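Local coordinates for regulatory protein ASNC (Escherichia coli, PDB 2CG4) that activates asnA transcription, regulates its own transcription and represses gidA expression post-transcriptionally, binding DNA sequence-specifically and asparagine between its subunits, at residues 70-75 against 134-139; 93-98 against 107-112; 75-80 against 129-134. The protein carries 1 engineered substitution. All coordinates share one frame; numbering follows the deposited sequence.

All three contacts belong to one antiparallel sheet of the ligand-binding domain, ordered 95-101, 107-113, 68-76, 133-147. Contact 1 pairs 68-76 with 133-147. Contact 3 continues that pairing to the strand ends, sharing I75 and Q134, with its centre about 11 Å away. Contact 2 is the hairpin 95-101/107-113, centred about 10 Å from contact 1 and about 16 Å from contact 3; strand 107-113 joins it to 68-76 by backbone hydrogen bonds. Along the chain the hairpin falls between the halves of the other two contacts; with helices 82-90 and 116-127 on either side of it in sequence, the order is beta-alpha-beta-beta-alpha-beta. At the sheet edge, strand 133-147 binds asparagine together with another subunit.

Contact 1. Residues 70-75 against 134-139; sequences CFIGII and QSTETL. With ASN (asparagine), chain C.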
loop_
_atom_site.group_PDB
_atom_site.type_symbol
_atom_site.label_atom_id
_atom_site.label_comp_id
_atom_site.label_asym_id
_atom_site.label_seq_id
_atom_site.Cartn_x
_atom_site.Cartn_y
_atom_site.Cartn_z
ATOM N N CYS A 70 -17.279 2.880 -13.553
ATOM C CA CYS A 70 -16.182 2.740 -12.621
ATOM C C CYS A 70 -16.644 2.247 -11.252
ATOM O O CYS A 70 -17.825 2.314 -10.926
ATOM C CB CYS A 70 -15.412 4.049 -12.527
ATOM S SG CYS A 70 -16.385 5.418 -11.953
ATOM N N PHE A 71 -15.709 1.706 -10.482
ATOM C CA PHE A 71 -15.881 1.534 -9.053
ATOM C C PHE A 71 -15.066 2.604 -8.359
ATOM O O PHE A 71 -13.979 2.955 -8.821
ATOM C CB PHE A 71 -15.403 0.154 -8.613
ATOM C CG PHE A 71 -16.242 -0.976 -9.143
ATOM C CD1 PHE A 71 -15.904 -1.612 -10.331
ATOM C CD2 PHE A 71 -17.369 -1.406 -8.450
ATOM C CE1 PHE A 71 -16.686 -2.661 -10.817
ATOM C CE2 PHE A 71 -18.151 -2.458 -8.929
ATOM C CZ PHE A 71 -17.810 -3.082 -10.116
ATOM N N ILE A 72 -15.608 3.138 -7.268
ATOM C CA ILE A 72 -14.912 4.114 -6.455
ATOM C C ILE A 72 -14.872 3.599 -5.030
ATOM O O ILE A 72 -15.893 3.180 -4.488
ATOM C CB ILE A 72 -15.613 5.487 -6.540
ATOM C CG1 ILE A 72 -15.944 5.791 -8.007
ATOM C CG2 ILE A 72 -14.758 6.590 -5.935
ATOM C CD1 ILE A 72 -16.521 7.129 -8.239
ATOM N N GLY A 73 -13.682 3.580 -4.436
ATOM C CA GLY A 73 -13.559 3.321 -3.010
ATOM C C GLY A 73 -13.574 4.653 -2.292
ATOM O O GLY A 73 -12.809 5.551 -2.617
ATOM N N ILE A 74 -14.465 4.806 -1.332
ATOM C CA ILE A 74 -14.543 6.056 -0.586
ATOM C C ILE A 74 -13.848 5.888 0.758
ATOM O O ILE A 74 -14.117 4.934 1.479
ATOM C CB ILE A 74 -15.996 6.510 -0.400
ATOM C CG1 ILE A 74 -16.534 7.096 -1.711
ATOM C CG2 ILE A 74 -16.108 7.532 0.727
ATOM C CD1 ILE A 74 -17.446 6.174 -2.441
ATOM N N ILE A 75 -12.920 6.793 1.062
ATOM C CA ILE A 75 -12.350 6.883 2.395
ATOM C C ILE A 75 -12.902 8.103 3.149
ATOM O O ILE A 75 -12.820 9.242 2.676
ATOM C CB ILE A 75 -10.804 6.909 2.364
ATOM C CG1 ILE A 75 -10.254 5.620 1.730
ATOM C CG2 ILE A 75 -10.247 7.084 3.774
ATOM C CD1 ILE A 75 -9.837 5.766 0.255
ATOM N N GLN A 134 -12.876 12.053 2.756
ATOM C CA GLN A 134 -11.498 12.521 2.787
ATOM C C GLN A 134 -10.817 12.267 1.448
ATOM O O GLN A 134 -10.168 13.159 0.899
ATOM C CB GLN A 134 -10.712 11.888 3.945
ATOM C CG GLN A 134 -9.469 11.138 3.514
ATOM C CD GLN A 134 -8.407 11.070 4.593
ATOM O OE1 GLN A 134 -7.302 11.595 4.410
ATOM N NE2 GLN A 134 -8.720 10.410 5.719
ATOM N N SER A 135 -10.978 11.058 0.916
ATOM C CA SER A 135 -10.458 10.745 -0.420
ATOM C C SER A 135 -11.347 9.767 -1.174
ATOM O O SER A 135 -12.114 9.019 -0.570
ATOM C CB SER A 135 -9.030 10.207 -0.336
ATOM O OG SER A 135 -8.955 9.099 0.543
ATOM N N THR A 136 -11.251 9.802 -2.499
ATOM C CA THR A 136 -11.765 8.737 -3.339
ATOM C C THR A 136 -10.636 8.033 -4.088
ATOM O O THR A 136 -9.570 8.602 -4.288
ATOM C CB THR A 136 -12.823 9.253 -4.343
ATOM O OG1 THR A 136 -12.344 10.425 -5.025
ATOM C CG2 THR A 136 -14.114 9.555 -3.631
ATOM N N GLU A 137 -10.865 6.792 -4.487
ATOM C CA GLU A 137 -9.970 6.091 -5.428
ATOM C C GLU A 137 -10.841 5.389 -6.436
ATOM O O GLU A 137 -11.558 4.458 -6.078
ATOM C CB GLU A 137 -9.138 5.046 -4.709
ATOM C CG GLU A 137 -7.868 5.568 -4.084
ATOM C CD GLU A 137 -7.238 4.555 -3.146
ATOM O OE1 GLU A 137 -6.998 4.914 -1.972
ATOM O OE2 GLU A 137 -6.994 3.402 -3.581
ATOM N N THR A 138 -10.820 5.841 -7.684
ATOM C CA THR A 138 -11.732 5.275 -8.656
ATOM C C THR A 138 -11.011 4.319 -9.641
ATOM O O THR A 138 -9.937 4.648 -10.161
ATOM C CB THR A 138 -12.629 6.366 -9.334
ATOM O OG1 THR A 138 -12.240 6.591 -10.685
ATOM C CG2 THR A 138 -12.567 7.671 -8.585
ATOM N N LEU A 139 -11.594 3.126 -9.830
ATOM C CA LEU A 139 -11.063 2.068 -10.723
ATOM C C LEU A 139 -11.849 2.007 -12.043
ATOM O O LEU A 139 -12.935 1.438 -12.104
ATOM C CB LEU A 139 -11.153 0.695 -10.053
ATOM C CG LEU A 139 -10.288 0.348 -8.834
ATOM C CD1 LEU A 139 -10.544 1.306 -7.658
ATOM C CD2 LEU A 139 -10.576 -1.082 -8.426
HETATM N N ASN C . -7.840 10.038 -6.710
HETATM C CA ASN C . -9.274 10.352 -6.984
HETATM C C ASN C . -10.049 9.150 -7.452
HETATM O O ASN C . -9.570 8.351 -8.265
HETATM C CB ASN C . -9.401 11.471 -8.002
HETATM C CG ASN C . -8.912 12.781 -7.462
HETATM O OD1 ASN C . -9.393 13.262 -6.435
HETATM N ND2 ASN C . -7.935 13.361 -8.135
HETATM O OXT ASN C . -11.168 8.965 -6.988
#
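T136 carries its OG1 in the crowded position between its own backbone N and carbonyl carbon (chi1 49°), which puts CG2 anti to the carbonyl carbon and gives the two branches separate tasks. I72 has CG1 anti to the carbonyl carbon and CG2 anti to the backbone N, so its CG2 methyl meets two threonines, 3.7 Å from CB of T136 and 3.6 Å from CG2 of T138. CG2 of T136 also lies alongside CG1 of I74. These side chains share one face of the sheet, where L123 of helix 116-127 meets both threonines and I127 meets I72.

The strands run antiparallel, with F71-L139 and G73-E137 as hydrogen-bonded pairs and I72-T138 and I74-T136 as non-hydrogen-bonded ones. L139 N reaches F71 O at only 2.6 Å, nearly along the C=O axis. I75 N donates to S135 O, and there a classic beta bulge interrupts the regular pairing: Q134 N (2.8 Å) and S135 N (3.1 Å) both grip I75 O, both in its carbonyl plane. On the opposite face, I75 CD1 sits 3.5 Å from S135 OG and close to OE1 of E137, whose OE2 is held by the Y105 hydroxyl. F71 leads away towards aromatic rings of its own chain and of a neighbouring subunit.

Strand 134-139 also receives the free asparagine. T138 N donates to the ligand O at 2.9 Å, and T136 OG1 donates to OXT at 2.7 Å, although OXT is crowded in the model and less surely placed. Backbone carbonyls of T101, G103, Y105 and S106 of another subunit hydrogen-bond the same ligand. A main-chain N-H and a hydroxyl thus meet the carboxylate, both neutral donors, and the effector bridges two subunits.

Contact 2. Residues 93-98 against 107-112; sequences DEVTEA and IFIKVM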
loop_
_atom_site.group_PDB
_atom_site.type_symbol
_atom_site.label_atom_id
_atom_site.label_comp_id
_atom_site.label_asym_id
_atom_site.label_seq_id
_atom_site.Cartn_x
_atom_site.Cartn_y
_atom_site.Cartn_z
ATOM N N ASP A 93 -27.866 9.823 -9.094
ATOM C CA ASP A 93 -28.352 8.854 -10.073
ATOM C C ASP A 93 -27.224 8.092 -10.768
ATOM O O ASP A 93 -27.446 7.021 -11.327
ATOM C CB ASP A 93 -29.220 9.551 -11.127
ATOM C CG ASP A 93 -30.539 10.057 -10.559
ATOM O OD1 ASP A 93 -30.998 9.508 -9.526
ATOM O OD2 ASP A 93 -31.109 11.007 -11.152
ATOM N N GLU A 94 -26.024 8.661 -10.744
ATOM C CA GLU A 94 -24.864 8.054 -11.391
ATOM C C GLU A 94 -24.303 6.897 -10.552
ATOM O O GLU A 94 -23.624 5.997 -11.075
ATOM C CB GLU A 94 -23.792 9.117 -11.661
ATOM C CG GLU A 94 -23.946 10.375 -10.810
ATOM C CD GLU A 94 -24.851 11.424 -11.439
ATOM O OE1 GLU A 94 -24.882 11.510 -12.683
ATOM O OE2 GLU A 94 -25.521 12.173 -10.693
ATOM N N VAL A 95 -24.617 6.929 -9.256
ATOM C CA VAL A 95 -24.325 5.832 -8.341
ATOM C C VAL A 95 -25.384 4.751 -8.456
ATOM O O VAL A 95 -26.499 4.926 -7.946
ATOM C CB VAL A 95 -24.346 6.300 -6.885
ATOM C CG1 VAL A 95 -24.001 5.147 -5.965
ATOM C CG2 VAL A 95 -23.410 7.501 -6.673
ATOM N N THR A 96 -25.028 3.634 -9.095
ATOM C CA THR A 96 -25.938 2.531 -9.290
ATOM C C THR A 96 -25.845 1.436 -8.213
ATOM O O THR A 96 -26.742 0.602 -8.085
ATOM C CB THR A 96 -25.723 1.873 -10.672
ATOM O OG1 THR A 96 -24.349 1.498 -10.816
ATOM C CG2 THR A 96 -26.111 2.828 -11.797
ATOM N N GLU A 97 -24.755 1.413 -7.453
ATOM C CA GLU A 97 -24.547 0.346 -6.479
ATOM C C GLU A 97 -23.693 0.907 -5.381
ATOM O O GLU A 97 -22.951 1.859 -5.599
ATOM C CB GLU A 97 -23.804 -0.840 -7.111
ATOM C CG GLU A 97 -24.456 -1.411 -8.344
ATOM C CD GLU A 97 -23.793 -2.710 -8.819
ATOM O OE1 GLU A 97 -22.688 -3.044 -8.332
ATOM O OE2 GLU A 97 -24.377 -3.397 -9.688
ATOM N N ALA A 98 -23.752 0.302 -4.205
ATOM C CA ALA A 98 -22.872 0.717 -3.128
ATOM C C ALA A 98 -22.797 -0.411 -2.154
ATOM O O ALA A 98 -23.782 -1.128 -1.948
ATOM C CB ALA A 98 -23.411 1.983 -2.423
ATOM N N ILE A 107 -16.728 2.898 1.955
ATOM C CA ILE A 107 -17.790 2.545 1.011
ATOM C C ILE A 107 -17.166 2.203 -0.338
ATOM O O ILE A 107 -16.169 2.807 -0.735
ATOM C CB ILE A 107 -18.798 3.694 0.833
ATOM C CG1 ILE A 107 -19.005 4.436 2.164
ATOM C CG2 ILE A 107 -20.123 3.160 0.295
ATOM C CD1 ILE A 107 -19.926 5.611 2.087
ATOM N N PHE A 108 -17.732 1.217 -1.022
ATOM C CA PHE A 108 -17.308 0.869 -2.366
ATOM C C PHE A 108 -18.541 0.999 -3.270
ATOM O O PHE A 108 -19.561 0.369 -3.018
ATOM C CB PHE A 108 -16.751 -0.566 -2.373
ATOM C CG PHE A 108 -16.024 -0.946 -3.635
ATOM C CD1 PHE A 108 -14.892 -0.248 -4.045
ATOM C CD2 PHE A 108 -16.452 -2.023 -4.397
ATOM C CE1 PHE A 108 -14.209 -0.597 -5.205
ATOM C CE2 PHE A 108 -15.774 -2.389 -5.564
ATOM C CZ PHE A 108 -14.651 -1.668 -5.966
ATOM N N ILE A 109 -18.459 1.837 -4.294
ATOM C CA ILE A 109 -19.618 2.175 -5.103
ATOM C C ILE A 109 -19.294 1.981 -6.569
ATOM O O ILE A 109 -18.140 2.052 -6.967
ATOM C CB ILE A 109 -20.104 3.647 -4.889
ATOM C CG1 ILE A 109 -19.120 4.633 -5.514
ATOM C CG2 ILE A 109 -20.328 3.950 -3.401
ATOM C CD1 ILE A 109 -19.466 6.116 -5.271
ATOM N N LYS A 110 -20.330 1.718 -7.360
ATOM C CA LYS A 110 -20.250 1.816 -8.811
ATOM C C LYS A 110 -20.898 3.102 -9.281
ATOM O O LYS A 110 -22.009 3.422 -8.858
ATOM C CB LYS A 110 -20.963 0.641 -9.456
ATOM C CG LYS A 110 -20.292 0.134 -10.691
ATOM C CD LYS A 110 -21.241 -0.737 -11.471
ATOM C CE LYS A 110 -20.503 -1.543 -12.541
ATOM N NZ LYS A 110 -21.441 -2.521 -13.167
ATOM N N VAL A 111 -20.202 3.854 -10.133
ATOM C CA VAL A 111 -20.861 4.913 -10.873
ATOM C C VAL A 111 -20.744 4.708 -12.373
ATOM O O VAL A 111 -19.710 4.277 -12.877
ATOM C CB VAL A 111 -20.428 6.336 -10.413
ATOM C CG1 VAL A 111 -19.674 6.265 -9.101
ATOM C CG2 VAL A 111 -19.637 7.063 -11.484
ATOM N N MET A 112 -21.844 4.989 -13.064
ATOM C CA MET A 112 -21.970 4.786 -14.500
ATOM C C MET A 112 -22.055 6.136 -15.188
ATOM O O MET A 112 -22.972 6.915 -14.919
ATOM C CB MET A 112 -23.237 3.992 -14.791
ATOM C CG MET A 112 -23.187 2.554 -14.320
ATOM S SD MET A 112 -21.914 1.627 -15.186
ATOM C CE MET A 112 -22.587 1.576 -16.841
HETATM O O HOH W 1 -25.870 5.948 -14.020
HETATM O O HOH W 2 -25.120 9.392 -15.355
#
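The ring of F108 meets that of F71 of its own chain with the planes nearly parallel, about 5° apart, but displaced, its CZ edge reaching F71 CB, while F71 of a neighbouring subunit meets it edge-to-face. F108 belongs to the second strand of a beta hairpin, 95-101 against 107-113, in the ferredoxin-like sheet of the domain. V95, A98, I109 and V111 share one face, where A98 CB packs 3.8 Å from I109 CG2 and L89 of helix 82-90 covers I109.

The register slips by one residue between V95 and E97, a beta bulge. T96 N still donates to K110 O at 3.0 Å, from above the carbonyl plane, and K110 N approaches E97 O from farther out of plane, 51°. T96 is the extra residue of the bulge, its OG1 in the crowded position between N and the carbonyl carbon (chi1 54°), crossing obliquely to lie 3.7 Å from K110 CB.

On the other face E97 and K110 run side by side, but E97 OE2 and K110 NZ stay 4.6 Å apart. Their polar ends have other partners: E97 OE1 is hydrogen-bonded to Y99 OH, and K110 NZ to Y99 OH of the neighbouring subunit, whose strand pairs with E97 and A98 and extends the sheet. At the open end of the hairpin one water donates to both D93 O (3.3 Å) and M112 O (3.2 Å).

Contact 3. Residues 75-80 against 129-134; sequences ILKSAK and TIDEIQ
Three hydrogen bonds cross this contact, and K77 supplies two of them. Its backbone N donates to E132 O at 3.1 Å, in the carbonyl plane. Its side chain, extended beyond CG, runs across to the 129-134 segment and sets NZ 2.7 Å from D131 O, nearly along the C=O axis, so one residue ties down two successive carbonyls. Q134 N to I75 O continues the pairing from the strands. Within the second segment I133 N returns to I130 O at 3.1 Å, closing a type I turn that presents the D131 and E132 carbonyls to K77.

The one charge pair is long: K77 NZ and D131 OD1, 3.9 Å apart. K80 of a neighbouring subunit also makes a long, weak ion pair with D131 OD1 and lies close to K77 NZ, so the carboxylate probably offsets some of the repulsion between the two ammoniums. The E132 carboxylate leads away from this contact, to S84 and K88 on helix 82-90.

Apolar contact centres on L76, whose CD2 lies 3.9 Å from I133 CG1 as the two side chains cross obliquely. The same methyl stands 3.4 Å from E132 O, and a CA-H of L76 also points at that oxygen. The aliphatic part of K77 crosses Q134 obliquely, K77 CG lying 3.7 Å from Q134 CB.

L76 and I133 form a non-hydrogen-bonded antiparallel pair with diverging side chains, where strand 68-76 ends and strand 133-147 begins. Here the first and last strands of a beta-alpha-beta-beta-alpha-beta domain lie side by side, as in the ferredoxin-like fold of Lrp/AsnC ligand-binding domains.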
loop_
_atom_site.group_PDB
_atom_site.type_symbol
_atom_site.label_atom_id
_atom_site.label_comp_id
_atom_site.label_asym_id
_atom_site.label_seq_id
_atom_site.Cartn_x
_atom_site.Cartn_y
_atom_site.Cartn_z
ATOM N N ILE A 75 -12.920 6.793 1.062
ATOM C CA ILE A 75 -12.350 6.883 2.395
ATOM C C ILE A 75 -12.902 8.103 3.149
ATOM O O ILE A 75 -12.820 9.242 2.676
ATOM C CB ILE A 75 -10.804 6.909 2.364
ATOM C CG1 ILE A 75 -10.254 5.620 1.730
ATOM C CG2 ILE A 75 -10.247 7.084 3.774
ATOM C CD1 ILE A 75 -9.837 5.766 0.255
ATOM N N LEU A 76 -13.467 7.843 4.320
ATOM C CA LEU A 76 -14.133 8.856 5.115
ATOM C C LEU A 76 -13.167 9.400 6.157
ATOM O O LEU A 76 -12.169 8.749 6.483
ATOM C CB LEU A 76 -15.338 8.243 5.827
ATOM C CG LEU A 76 -16.478 7.712 4.966
ATOM C CD1 LEU A 76 -17.533 7.115 5.850
ATOM C CD2 LEU A 76 -17.050 8.809 4.098
ATOM N N LYS A 77 -13.473 10.582 6.695
ATOM C CA LYS A 77 -12.557 11.257 7.598
ATOM C C LYS A 77 -12.575 10.534 8.916
ATOM O O LYS A 77 -11.587 10.523 9.653
ATOM C CB LYS A 77 -12.965 12.715 7.792
ATOM C CG LYS A 77 -12.571 13.619 6.628
ATOM C CD LYS A 77 -13.399 14.879 6.629
ATOM C CE LYS A 77 -13.052 15.745 5.446
ATOM N NZ LYS A 77 -13.954 16.932 5.365
ATOM N N SER A 78 -13.716 9.924 9.200
ATOM C CA SER A 78 -13.875 9.080 10.366
ATOM C C SER A 78 -14.991 8.074 10.086
ATOM O O SER A 78 -15.912 8.354 9.321
ATOM C CB SER A 78 -14.183 9.943 11.599
ATOM O OG SER A 78 -15.575 10.126 11.792
ATOM N N ALA A 79 -14.892 6.894 10.686
ATOM C CA ALA A 79 -15.646 5.724 10.223
ATOM C C ALA A 79 -17.113 5.804 10.590
ATOM O O ALA A 79 -17.969 5.267 9.873
ATOM C CB ALA A 79 -15.041 4.456 10.779
ATOM N N LYS A 80 -17.403 6.469 11.710
ATOM C CA LYS A 80 -18.788 6.668 12.153
ATOM C C LYS A 80 -19.610 7.438 11.122
ATOM O O LYS A 80 -20.824 7.567 11.258
ATOM C CB LYS A 80 -18.837 7.386 13.507
ATOM C CG LYS A 80 -18.092 8.701 13.528
ATOM C CD LYS A 80 -18.716 9.676 14.499
ATOM C CE LYS A 80 -18.306 11.103 14.161
ATOM N NZ LYS A 80 -16.836 11.318 14.312
ATOM N N THR A 129 -17.664 16.669 -3.008
ATOM C CA THR A 129 -18.204 17.775 -2.229
ATOM C C THR A 129 -18.886 17.235 -0.984
ATOM O O THR A 129 -19.103 17.980 -0.041
ATOM C CB THR A 129 -19.199 18.648 -3.041
ATOM O OG1 THR A 129 -20.157 17.812 -3.701
ATOM C CG2 THR A 129 -18.464 19.480 -4.080
ATOM N N ILE A 130 -19.217 15.941 -0.980
ATOM C CA ILE A 130 -19.758 15.302 0.216
ATOM C C ILE A 130 -18.745 15.398 1.353
ATOM O O ILE A 130 -17.630 14.860 1.275
ATOM C CB ILE A 130 -20.134 13.825 -0.021
ATOM C CG1 ILE A 130 -21.406 13.712 -0.867
ATOM C CG2 ILE A 130 -20.317 13.092 1.307
ATOM C CD1 ILE A 130 -21.639 12.319 -1.415
ATOM N N ASP A 131 -19.156 16.079 2.416
ATOM C CA ASP A 131 -18.240 16.688 3.368
ATOM C C ASP A 131 -17.523 15.674 4.265
ATOM O O ASP A 131 -16.412 15.932 4.718
ATOM C CB ASP A 131 -19.006 17.720 4.210
ATOM C CG ASP A 131 -18.370 17.958 5.548
ATOM O OD1 ASP A 131 -17.427 18.781 5.613
ATOM O OD2 ASP A 131 -18.803 17.313 6.535
ATOM N N GLU A 132 -18.160 14.527 4.512
ATOM C CA GLU A 132 -17.549 13.397 5.241
ATOM C C GLU A 132 -16.398 12.688 4.505
ATOM O O GLU A 132 -15.743 11.813 5.070
ATOM C CB GLU A 132 -18.608 12.337 5.579
ATOM C CG GLU A 132 -19.699 12.792 6.548
ATOM C CD GLU A 132 -20.919 13.346 5.834
ATOM O OE1 GLU A 132 -22.012 13.384 6.446
ATOM O OE2 GLU A 132 -20.789 13.742 4.659
ATOM N N ILE A 133 -16.163 13.043 3.249
ATOM C CA ILE A 133 -15.267 12.263 2.398
ATOM C C ILE A 133 -13.866 12.871 2.418
ATOM O O ILE A 133 -13.686 14.067 2.155
ATOM C CB ILE A 133 -15.820 12.160 0.954
ATOM C CG1 ILE A 133 -16.873 11.054 0.874
ATOM C CG2 ILE A 133 -14.720 11.901 -0.035
ATOM C CD1 ILE A 133 -17.792 11.150 -0.332
ATOM N N GLN A 134 -12.876 12.053 2.756
ATOM C CA GLN A 134 -11.498 12.521 2.787
ATOM C C GLN A 134 -10.817 12.267 1.448
ATOM O O GLN A 134 -10.168 13.159 0.899
ATOM C CB GLN A 134 -10.712 11.888 3.945
ATOM C CG GLN A 134 -9.469 11.138 3.514
ATOM C CD GLN A 134 -8.407 11.070 4.593
ATOM O OE1 GLN A 134 -7.302 11.595 4.410
ATOM N NE2 GLN A 134 -8.720 10.410 5.719
#